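Local coordinates for DNA repair protein RAD2 (Saccharomyces cerevisiae, PDB 4Q0W), which cuts single-stranded DNA as a structure-specific endonuclease, essential for the incision step of nucleotide excision repair of UV-damaged, bulky-adduct and cross-linked DNA, at residues A[164-169]-A[173-178]; A[178-181]-A[187-190]; A[182-187]-A[327-332]. One frame throughout, in Å; residues are numbered along the deposited sequence.

Contact 1. Residues A[164-169]-A[173-178]. With CA (calcium ion), chain E.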
loop_
_atom_site.group_PDB
_atom_site.type_symbol
_atom_site.label_atom_id
_atom_site.label_comp_id
_atom_site.label_asym_id
_atom_site.label_seq_id
_atom_site.Cartn_x
_atom_site.Cartn_y
_atom_site.Cartn_z
ATOM N N PRO A 164 31.264 29.518 -10.819
ATOM C CA PRO A 164 31.228 29.949 -9.425
ATOM C C PRO A 164 30.508 28.927 -8.543
ATOM O O PRO A 164 29.553 28.268 -8.982
ATOM C CB PRO A 164 30.430 31.266 -9.482
ATOM C CG PRO A 164 29.588 31.163 -10.692
ATOM C CD PRO A 164 30.369 30.315 -11.681
ATOM N N TYR A 165 30.996 28.774 -7.320
ATOM C CA TYR A 165 30.354 27.901 -6.346
ATOM C C TYR A 165 30.440 28.584 -4.992
ATOM O O TYR A 165 31.287 29.466 -4.788
ATOM C CB TYR A 165 30.989 26.497 -6.317
ATOM C CG TYR A 165 32.427 26.476 -5.827
ATOM C CD1 TYR A 165 32.712 26.354 -4.472
ATOM C CD2 TYR A 165 33.494 26.578 -6.719
ATOM C CE1 TYR A 165 34.019 26.345 -4.003
ATOM C CE2 TYR A 165 34.817 26.565 -6.258
ATOM C CZ TYR A 165 35.066 26.453 -4.898
ATOM O OH TYR A 165 36.362 26.436 -4.418
ATOM N N ILE A 166 29.539 28.206 -4.088
ATOM C CA ILE A 166 29.567 28.686 -2.711
ATOM C C ILE A 166 29.246 27.524 -1.782
ATOM O O ILE A 166 28.675 26.504 -2.201
ATOM C CB ILE A 166 28.549 29.833 -2.446
ATOM C CG1 ILE A 166 27.132 29.384 -2.783
ATOM C CG2 ILE A 166 28.897 31.088 -3.252
ATOM C CD1 ILE A 166 26.099 30.485 -2.583
ATOM N N THR A 167 29.623 27.663 -0.521
ATOM C CA THR A 167 29.186 26.699 0.474
ATOM C C THR A 167 28.188 27.427 1.352
ATOM O O THR A 167 28.509 28.470 1.921
ATOM C CB THR A 167 30.360 26.170 1.303
ATOM O OG1 THR A 167 31.327 25.594 0.421
ATOM C CG2 THR A 167 29.894 25.094 2.290
ATOM N N ALA A 168 26.964 26.905 1.413
ATOM C CA ALA A 168 25.935 27.460 2.286
ATOM C C ALA A 168 26.388 27.331 3.734
ATOM O O ALA A 168 27.052 26.360 4.076
ATOM C CB ALA A 168 24.623 26.711 2.093
ATOM N N PRO A 169 26.016 28.301 4.584
ATOM C CA PRO A 169 26.260 28.195 6.028
ATOM C C PRO A 169 25.705 26.874 6.549
ATOM O O PRO A 169 26.367 26.181 7.328
ATOM C CB PRO A 169 25.449 29.359 6.604
ATOM C CG PRO A 169 25.394 30.362 5.505
ATOM C CD PRO A 169 25.356 29.572 4.222
ATOM N N GLU A 173 19.764 23.899 -0.155
ATOM C CA GLU A 173 18.467 24.268 -0.727
ATOM C C GLU A 173 17.985 25.601 -0.183
ATOM O O GLU A 173 17.399 26.396 -0.915
ATOM C CB GLU A 173 17.384 23.214 -0.439
ATOM C CG GLU A 173 17.828 21.786 -0.572
ATOM C CD GLU A 173 18.228 21.202 0.761
ATOM O OE1 GLU A 173 19.443 21.165 1.059
ATOM O OE2 GLU A 173 17.319 20.794 1.516
ATOM N N ALA A 174 18.209 25.833 1.110
ATOM C CA ALA A 174 17.827 27.109 1.709
ATOM C C ALA A 174 18.608 28.240 1.055
ATOM O O ALA A 174 18.046 29.277 0.699
ATOM C CB ALA A 174 18.052 27.098 3.222
ATOM N N GLN A 175 19.908 28.038 0.899
ATOM C CA GLN A 175 20.744 29.057 0.266
ATOM C C GLN A 175 20.325 29.286 -1.186
ATOM O O GLN A 175 20.312 30.428 -1.657
ATOM C CB GLN A 175 22.217 28.669 0.338
ATOM C CG GLN A 175 23.157 29.726 -0.262
ATOM C CD GLN A 175 23.262 30.955 0.620
ATOM O OE1 GLN A 175 23.621 30.853 1.799
ATOM N NE2 GLN A 175 22.936 32.118 0.066
ATOM N N CYS A 176 19.956 28.216 -1.895
ATOM C CA CYS A 176 19.472 28.376 -3.277
ATOM C C CYS A 176 18.245 29.288 -3.328
ATOM O O CYS A 176 18.172 30.203 -4.152
ATOM C CB CYS A 176 19.143 27.024 -3.923
ATOM S SG CYS A 176 20.593 25.963 -4.276
ATOM N N ALA A 177 17.288 29.046 -2.435
ATOM C CA ALA A 177 16.069 29.866 -2.383
ATOM C C ALA A 177 16.414 31.339 -2.148
ATOM O O ALA A 177 15.792 32.242 -2.724
ATOM C CB ALA A 177 15.122 29.349 -1.287
ATOM N N GLU A 178 17.412 31.574 -1.305
ATOM C CA GLU A 178 17.855 32.932 -1.008
ATOM C C GLU A 178 18.480 33.586 -2.246
ATOM O O GLU A 178 18.209 34.756 -2.535
ATOM C CB GLU A 178 18.839 32.927 0.175
ATOM C CG GLU A 178 19.460 34.285 0.509
ATOM C CD GLU A 178 18.497 35.255 1.200
ATOM O OE1 GLU A 178 17.333 34.889 1.466
ATOM O OE2 GLU A 178 18.910 36.398 1.477
HETATM CA CA CA E . 16.798 19.069 2.807
HETATM O O HOH W 1 16.614 16.628 2.497
HETATM O O HOH W 2 18.577 17.690 2.057
#

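Contact 2. Residues A[178-181]-A[187-190]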
loop_
_atom_site.group_PDB
_atom_site.type_symbol
_atom_site.label_atom_id
_atom_site.label_comp_id
_atom_site.label_asym_id
_atom_site.label_seq_id
_atom_site.Cartn_x
_atom_site.Cartn_y
_atom_site.Cartn_z
ATOM N N GLU A 178 17.412 31.574 -1.305
ATOM C CA GLU A 178 17.855 32.932 -1.008
ATOM C C GLU A 178 18.480 33.586 -2.246
ATOM O O GLU A 178 18.209 34.756 -2.535
ATOM C CB GLU A 178 18.839 32.927 0.175
ATOM C CG GLU A 178 19.460 34.285 0.509
ATOM C CD GLU A 178 18.497 35.255 1.200
ATOM O OE1 GLU A 178 17.333 34.889 1.466
ATOM O OE2 GLU A 178 18.910 36.398 1.477
ATOM N N LEU A 179 19.297 32.831 -2.984
ATOM C CA LEU A 179 19.894 33.356 -4.209
ATOM C C LEU A 179 18.814 33.809 -5.188
ATOM O O LEU A 179 18.929 34.870 -5.823
ATOM C CB LEU A 179 20.786 32.307 -4.881
ATOM C CG LEU A 179 22.022 31.827 -4.127
ATOM C CD1 LEU A 179 22.906 31.001 -5.067
ATOM C CD2 LEU A 179 22.805 32.995 -3.512
ATOM N N LEU A 180 17.764 33.005 -5.317
ATOM C CA LEU A 180 16.678 33.355 -6.222
ATOM C C LEU A 180 15.960 34.608 -5.714
ATOM O O LEU A 180 15.732 35.545 -6.478
ATOM C CB LEU A 180 15.700 32.187 -6.390
ATOM C CG LEU A 180 14.520 32.417 -7.342
ATOM C CD1 LEU A 180 14.986 32.718 -8.778
ATOM C CD2 LEU A 180 13.575 31.222 -7.326
ATOM N N GLN A 181 15.637 34.638 -4.420
ATOM C CA GLN A 181 14.926 35.786 -3.839
ATOM C C GLN A 181 15.682 37.106 -4.049
ATOM O O GLN A 181 15.068 38.158 -4.208
ATOM C CB GLN A 181 14.633 35.555 -2.350
ATOM N N GLY A 187 16.658 30.703 -11.507
ATOM C CA GLY A 187 15.981 29.444 -11.245
ATOM C C GLY A 187 16.825 28.560 -10.347
ATOM O O GLY A 187 17.989 28.877 -10.072
ATOM N N ILE A 188 16.233 27.466 -9.870
ATOM C CA ILE A 188 16.931 26.547 -8.991
ATOM C C ILE A 188 16.844 25.123 -9.528
ATOM O O ILE A 188 15.758 24.609 -9.821
ATOM C CB ILE A 188 16.378 26.583 -7.550
ATOM C CG1 ILE A 188 16.450 27.998 -6.970
ATOM C CG2 ILE A 188 17.146 25.606 -6.669
ATOM C CD1 ILE A 188 15.621 28.178 -5.652
ATOM N N ILE A 189 18.001 24.490 -9.678
ATOM C CA ILE A 189 18.032 23.107 -10.101
ATOM C C ILE A 189 18.216 22.244 -8.859
ATOM O O ILE A 189 19.272 22.288 -8.209
ATOM C CB ILE A 189 19.163 22.865 -11.143
ATOM C CG1 ILE A 189 18.836 23.575 -12.465
ATOM C CG2 ILE A 189 19.350 21.376 -11.403
ATOM C CD1 ILE A 189 20.063 23.749 -13.405
ATOM N N THR A 190 17.173 21.496 -8.511
ATOM C CA THR A 190 17.199 20.588 -7.359
ATOM C C THR A 190 16.072 19.593 -7.509
ATOM O O THR A 190 15.121 19.842 -8.256
ATOM C CB THR A 190 17.014 21.335 -6.007
ATOM O OG1 THR A 190 17.200 20.408 -4.928
ATOM C CG2 THR A 190 15.594 21.931 -5.891
#

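Contact 3. Residues A[182-187]-A[327-332]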
loop_
_atom_site.group_PDB
_atom_site.type_symbol
_atom_site.label_atom_id
_atom_site.label_comp_id
_atom_site.label_asym_id
_atom_site.label_seq_id
_atom_site.Cartn_x
_atom_site.Cartn_y
_atom_site.Cartn_z
ATOM N N LEU A 182 17.010 37.033 -4.078
ATOM C CA LEU A 182 17.837 38.219 -4.273
ATOM C C LEU A 182 18.156 38.452 -5.740
ATOM O O LEU A 182 18.999 39.288 -6.066
ATOM C CB LEU A 182 19.143 38.082 -3.503
ATOM C CG LEU A 182 19.031 37.959 -1.989
ATOM C CD1 LEU A 182 20.340 37.474 -1.406
ATOM C CD2 LEU A 182 18.650 39.306 -1.399
ATOM N N ASN A 183 17.498 37.698 -6.617
ATOM C CA ASN A 183 17.719 37.807 -8.062
ATOM C C ASN A 183 19.185 37.597 -8.486
ATOM O O ASN A 183 19.660 38.181 -9.463
ATOM C CB ASN A 183 17.174 39.140 -8.590
ATOM C CG ASN A 183 17.080 39.178 -10.103
ATOM O OD1 ASN A 183 16.654 38.205 -10.741
ATOM N ND2 ASN A 183 17.493 40.299 -10.692
ATOM N N LEU A 184 19.904 36.760 -7.747
ATOM C CA LEU A 184 21.269 36.411 -8.125
ATOM C C LEU A 184 21.263 35.279 -9.152
ATOM O O LEU A 184 22.253 35.070 -9.868
ATOM C CB LEU A 184 22.083 36.027 -6.892
ATOM C CG LEU A 184 22.248 37.141 -5.853
ATOM C CD1 LEU A 184 23.161 36.704 -4.711
ATOM C CD2 LEU A 184 22.778 38.416 -6.505
ATOM N N VAL A 185 20.145 34.545 -9.205
ATOM C CA VAL A 185 19.912 33.518 -10.215
ATOM C C VAL A 185 18.490 33.649 -10.749
ATOM O O VAL A 185 17.699 34.428 -10.216
ATOM C CB VAL A 185 20.119 32.098 -9.656
ATOM C CG1 VAL A 185 21.543 31.928 -9.131
ATOM C CG2 VAL A 185 19.093 31.791 -8.548
ATOM N N ASP A 186 18.165 32.889 -11.791
ATOM C CA ASP A 186 16.838 32.947 -12.390
ATOM C C ASP A 186 16.017 31.715 -12.087
ATOM O O ASP A 186 14.823 31.669 -12.388
ATOM C CB ASP A 186 16.952 33.076 -13.904
ATOM C CG ASP A 186 17.751 34.269 -14.314
ATOM O OD1 ASP A 186 17.491 35.365 -13.775
ATOM O OD2 ASP A 186 18.658 34.109 -15.155
ATOM N N GLY A 187 16.658 30.703 -11.507
ATOM C CA GLY A 187 15.981 29.444 -11.245
ATOM C C GLY A 187 16.825 28.560 -10.347
ATOM O O GLY A 187 17.989 28.877 -10.072
ATOM N N THR A 327 26.189 40.522 -3.650
ATOM C CA THR A 327 27.195 40.588 -4.710
ATOM C C THR A 327 26.886 39.577 -5.810
ATOM O O THR A 327 26.798 38.372 -5.550
ATOM C CB THR A 327 28.591 40.270 -4.175
ATOM O OG1 THR A 327 28.893 41.128 -3.070
ATOM C CG2 THR A 327 29.631 40.457 -5.272
ATOM N N PRO A 328 26.727 40.057 -7.053
ATOM C CA PRO A 328 26.417 39.138 -8.156
ATOM C C PRO A 328 27.543 38.123 -8.405
ATOM O O PRO A 328 28.709 38.382 -8.090
ATOM C CB PRO A 328 26.262 40.077 -9.361
ATOM C CG PRO A 328 25.920 41.425 -8.759
ATOM C CD PRO A 328 26.718 41.468 -7.483
ATOM N N PHE A 329 27.192 36.965 -8.955
ATOM C CA PHE A 329 28.199 35.969 -9.296
ATOM C C PHE A 329 28.903 36.332 -10.603
ATOM O O PHE A 329 28.331 37.016 -11.459
ATOM C CB PHE A 329 27.576 34.575 -9.350
ATOM C CG PHE A 329 27.048 34.118 -8.018
ATOM C CD1 PHE A 329 27.921 33.691 -7.028
ATOM C CD2 PHE A 329 25.688 34.163 -7.736
ATOM C CE1 PHE A 329 27.445 33.289 -5.780
ATOM C CE2 PHE A 329 25.208 33.766 -6.491
ATOM C CZ PHE A 329 26.094 33.327 -5.516
ATOM N N VAL A 330 30.151 35.894 -10.734
ATOM C CA VAL A 330 30.911 36.105 -11.963
ATOM C C VAL A 330 31.219 34.760 -12.597
ATOM O O VAL A 330 31.737 33.858 -11.936
ATOM C CB VAL A 330 32.202 36.875 -11.683
ATOM N N TRP A 331 30.871 34.613 -13.869
ATOM C CA TRP A 331 31.193 33.401 -14.600
ATOM C C TRP A 331 32.490 33.584 -15.389
ATOM O O TRP A 331 32.681 34.600 -16.058
ATOM C CB TRP A 331 30.040 33.010 -15.518
ATOM C CG TRP A 331 28.866 32.461 -14.747
ATOM C CD1 TRP A 331 28.559 31.148 -14.545
ATOM C CD2 TRP A 331 27.870 33.219 -14.046
ATOM N NE1 TRP A 331 27.424 31.040 -13.771
ATOM C CE2 TRP A 331 26.978 32.299 -13.457
ATOM C CE3 TRP A 331 27.636 34.588 -13.873
ATOM C CZ2 TRP A 331 25.871 32.704 -12.707
ATOM C CZ3 TRP A 331 26.537 34.988 -13.125
ATOM C CH2 TRP A 331 25.673 34.049 -12.550
ATOM N N GLY A 332 33.386 32.610 -15.289
ATOM C CA GLY A 332 34.613 32.647 -16.058
ATOM C C GLY A 332 34.476 31.801 -17.307
ATOM O O GLY A 332 33.384 31.327 -17.634
HETATM O O HOH W 3 24.523 36.727 -9.810
#

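Contact 1. Residues A[164-169]-A[173-178]
Ala168, in the loop just after strand 165-167, and Gln175, on the first turns of helix 172-181, bring their backbones nearest, with 5.8 Å between Ala168 CA and Gln175 CA. No hydrogen bond spans the two segments, so the contact rests on one long side chain reaching back from the helix. Gln175 holds its CG anti to the backbone N (chi1 -178°), which carries the chain out toward the strand, and a bend at chi2 (72°) then brings the amide round beside the loop. Its aliphatic part does the packing: Gln175 CB meets Ala168 CB at 3.6 Å, and Gln175 CG lies 3.8 Å from Ile166 CD1, the two side chains crossing at about a right angle. Farther out, Gln175 OE1 comes within 3.2 Å of Pro169 CD, at the side of the proline ring. That buried oxygen also accepts a hydrogen bond from Asp323 N, which helps to fix the rotation of the amide. Cut back to an alanine, this position would probably lose the packing against Ile166 CD1 and leave Asp323 N without its acceptor. Two residues before Gln175 on the same helix, Glu173 takes no part in this packing; its side chain, bent at chi2, puts Glu173 OE2 on the calcium ion at 2.2 Å. Two waters and Asp194 are further ligands of this metal, and by similarity Glu173 also belongs to a magnesium site. Strand 165-167, joined to strand 70-75 by backbone hydrogen bonds to Phe73 and Phe75, passes through a short turn into helix 172-181, the strand-to-helix step of the Rossmann-like nuclease core, which here carries an acidic metal ligand at the start of the helix.

Contact 2. Residues A[178-181]-A[187-190]
Leu180 reaches from the last turn of helix 172-181 to Gly187 and Ile188 on the following strand, where the closest CA atoms, those of Leu180 and Gly187, are 6.4 Å apart. The side chain leaves with CB already 4.1 Å from Ile188 CD1. Beyond it Leu180 CG, placed anti to the backbone N (chi1 -179°), stands back at 4.7 Å from Ile188 CD1 and serves as the fork from which two methyls part. One branch, Leu180 CD1, lies against the backbone where the loop leads into the strand, 3.8 Å from Gly187 N. The other, Leu180 CD2, packs on Ile188 CD1 at 4.0 Å, so this isoleucine methyl touches the leucine both at its root and at one tip. Strand 187-189 runs parallel to strand 165-167 in the same sheet, with strands 25-29 and 70-75 between them; helix 172-181 is thus the connection of a beta-alpha-beta crossover, and Leu180 packs the C-terminal end of that helix on the second strand. On the sheet side, Ile188 CG1 sits beside the backbone N and the chain stays extended at chi2 (167°), which carries CD1 back to the helix although the CB itself does not point there. Leu180 also touches Lys202 of the neighbouring strand 202-205 and Thr201 just before it. Past the end of the strand, Thr190 OG1 hydrogen-bonds to Asp29 OD2, an aspartate assigned by similarity to a magnesium site.

Contact 3. Residues A[182-187]-A[327-332]
The Schellman motif that ends helix 172-181 delivers Leu184 to the loop 327-332, where it packs on Phe329. In this cap Asn183, with a positive phi of 56°, is the C-prime residue, and the motif pairs Leu184 N with Leu179 O and Asn183 N with Leu180 O. The chain leaves the helix here, and Leu184, with more surface buried in this contact than any other residue of the two segments, meets the second loop. Its CB lies 3.9 Å from Phe329 CE2, while Leu184 CD1 reaches the same ring carbon at 4.0 Å. The approach to the ring is oblique, and the two side chains cross at about a right angle. Leu184 CD2 extends the contact along the backbone, touching Pro328 CA at 4.1 Å, and both leucine methyls lie near Thr327 O. Phe329 has its CG beside the backbone N (chi1 -64°), which brings the CE2 corner of the ring to the leucine; elsewhere the ring meets Leu179 of the helix and Val72 of strand 70-75. The contact thus joins the helix-to-strand loop of the I-domain to a loop from much later in the chain, lying between helices 311-318 and 336-347. A water bridges the two backbones, donating to Leu184 O at 2.8 Å and accepting from Phe329 N at 2.8 Å, two groups with no direct hydrogen bond between them. Leu184 O also faces the edge of the Trp331 indole, near the ring plane, with Trp331 CH2 4.5 Å away. Trp331 NE1 is bonded to Pro71 O, and Arg70 makes a cation-pi contact with the ring, while on the other loop Asp186 forms a salt bridge with Arg25.

In the fold
Helix 172-181 ties the three contacts together: contact 1 uses its beginning, contact 2 its end, and contact 3 the loop that follows. Contacts 1 and 2, with centres 8 Å apart, share Glu178 and meet where Ile188 CD1 lies 3.6 Å from Cys176 O. Contacts 2 and 3 share Gly187, and Leu180 CD1 comes within 3.5 Å of Val185 O. Ile166 CG2, 3.7 Å from Phe329 CE1, joins contact 1 to contact 3. Only contact 1 holds a calcium ligand; the Ile188 side chain of contact 2 is about 12 Å from that ion, and the nearest atom of contact 3 remains about 16 Å from the bound DNA.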